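PDB 4KHB: FACT complex subunit, which probably acts, through a larger protein of which this is the PH-like Spt16D domain, as a FACT histone chaperone that reorganizes nucleosomes. Local coordinates for residues I27-D30 with T35-L38. Numbering follows the deposited sequence.
Sequences IVID and TIVL
With CG1 of Ile29 anti to the carbonyl carbon (chi1 -48°) and chi2 of -69° turning the end of the chain, its side chain folds back toward the neighbouring strand, and Ile29 CD1 comes to rest 3.7 Å from CG2 of Ile36. Ile36 meets it with that short branch, because chi1 of 75° sets CG1 between the backbone N and the carbonyl carbon and lets the longer arm run off. The two side chains lie side by side on a non-hydrogen-bonded pair, and the same apolar face continues where Ile27 CG2 and Leu38 CD2 lie 4.1 Å apart. Helix 103-121 covers Ile27 and Ile29 with Ile109, while Leu38 packs on Phe98 of strand 91-100. Ile27 N is hydrogen-bonded to Asp176 of the Pob3N chain.

Val28 and Val37 project from the reverse face, their CB atoms 4.2 Å apart. Between their backbones run two hydrogen bonds: Val37 N reaches Val28 O at 2.8 Å, and Val28 N approaches Val37 O at 3.1 Å, in the carbonyl plane. Each acceptor also receives a CA-H...O contact, from Ile36 CA to Val28 O and from Ile27 CA to Val37 O.

Toward the turn, Asp30 N meets Thr35 O at 2.8 Å almost head-on, whereas Thr35 N sits above the plane of the Asp30 carbonyl, 3.1 Å from Asp30 O. Asp30 OD2 bonds to Tyr12 OH and Asn33 ND2, and Thr35 OG1 to Asn33 O and Ser11 OG.

This alternation of hydrogen-bonded and non-hydrogen-bonded pairs is that of an antiparallel sheet, and the short link 31-34 makes the strands a beta hairpin, in a PH-like domain whose Ile27 and Ile29 pack on helix 103-121 and whose strand 43-48 continues the sheet beyond strand 35-40.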
loop_
_atom_site.group_PDB
_atom_site.type_symbol
_atom_site.label_atom_id
_atom_site.label_comp_id
_atom_site.label_asym_id
_atom_site.label_seq_id
_atom_site.Cartn_x
_atom_site.Cartn_y
_atom_site.Cartn_z
ATOM N N ILE A 27 -6.829 -2.466 -9.619
ATOM C CA ILE A 27 -5.771 -3.245 -10.248
ATOM C C ILE A 27 -5.542 -2.767 -11.682
ATOM O O ILE A 27 -6.490 -2.646 -12.462
ATOM C CB ILE A 27 -6.115 -4.752 -10.244
ATOM C CG1 ILE A 27 -6.195 -5.280 -8.807
ATOM C CG2 ILE A 27 -5.082 -5.539 -11.027
ATOM C CD1 ILE A 27 -6.611 -6.739 -8.706
ATOM N N VAL A 28 -4.289 -2.487 -12.025
ATOM C CA VAL A 28 -3.953 -2.004 -13.361
ATOM C C VAL A 28 -2.871 -2.870 -13.994
ATOM O O VAL A 28 -1.840 -3.137 -13.370
ATOM C CB VAL A 28 -3.457 -0.538 -13.317
ATOM C CG1 VAL A 28 -2.959 -0.099 -14.683
ATOM C CG2 VAL A 28 -4.558 0.388 -12.837
ATOM N N ILE A 29 -3.110 -3.312 -15.226
ATOM C CA ILE A 29 -2.099 -4.059 -15.961
ATOM C C ILE A 29 -1.415 -3.101 -16.921
ATOM O O ILE A 29 -2.078 -2.430 -17.714
ATOM C CB ILE A 29 -2.703 -5.236 -16.762
ATOM C CG1 ILE A 29 -3.649 -6.060 -15.882
ATOM C CG2 ILE A 29 -1.596 -6.100 -17.375
ATOM C CD1 ILE A 29 -2.951 -6.841 -14.787
ATOM N N ASP A 30 -0.092 -3.024 -16.836
ATOM C CA ASP A 30 0.662 -2.155 -17.722
ATOM C C ASP A 30 1.558 -3.051 -18.550
ATOM O O ASP A 30 2.734 -3.247 -18.227
ATOM C CB ASP A 30 1.490 -1.138 -16.932
ATOM C CG ASP A 30 2.073 -0.046 -17.816
ATOM O OD1 ASP A 30 1.921 -0.127 -19.055
ATOM O OD2 ASP A 30 2.682 0.897 -17.271
ATOM N N THR A 35 4.468 -4.909 -16.233
ATOM C CA THR A 35 4.222 -4.649 -14.824
ATOM C C THR A 35 2.726 -4.646 -14.526
ATOM O O THR A 35 1.915 -4.197 -15.344
ATOM C CB THR A 35 4.826 -3.280 -14.418
ATOM O OG1 THR A 35 6.238 -3.274 -14.674
ATOM C CG2 THR A 35 4.574 -2.977 -12.949
ATOM N N ILE A 36 2.368 -5.165 -13.355
ATOM C CA ILE A 36 1.027 -5.007 -12.813
ATOM C C ILE A 36 1.111 -4.073 -11.607
ATOM O O ILE A 36 2.125 -4.045 -10.904
ATOM C CB ILE A 36 0.380 -6.363 -12.430
ATOM C CG1 ILE A 36 0.984 -6.920 -11.138
ATOM C CG2 ILE A 36 0.546 -7.367 -13.560
ATOM C CD1 ILE A 36 0.254 -8.142 -10.596
ATOM N N VAL A 37 0.054 -3.299 -11.378
ATOM C CA VAL A 37 0.030 -2.343 -10.276
ATOM C C VAL A 37 -1.105 -2.677 -9.323
ATOM O O VAL A 37 -2.277 -2.618 -9.693
ATOM C CB VAL A 37 -0.127 -0.890 -10.774
ATOM C CG1 VAL A 37 -0.084 0.074 -9.599
ATOM C CG2 VAL A 37 0.950 -0.549 -11.788
ATOM N N LEU A 38 -0.750 -3.036 -8.094
ATOM C CA LEU A 38 -1.739 -3.488 -7.129
ATOM C C LEU A 38 -2.009 -2.421 -6.074
ATOM O O LEU A 38 -1.080 -1.813 -5.539
ATOM C CB LEU A 38 -1.283 -4.797 -6.480
ATOM C CG LEU A 38 -0.852 -5.852 -7.502
ATOM C CD1 LEU A 38 -0.305 -7.104 -6.843
ATOM C CD2 LEU A 38 -2.018 -6.196 -8.411
#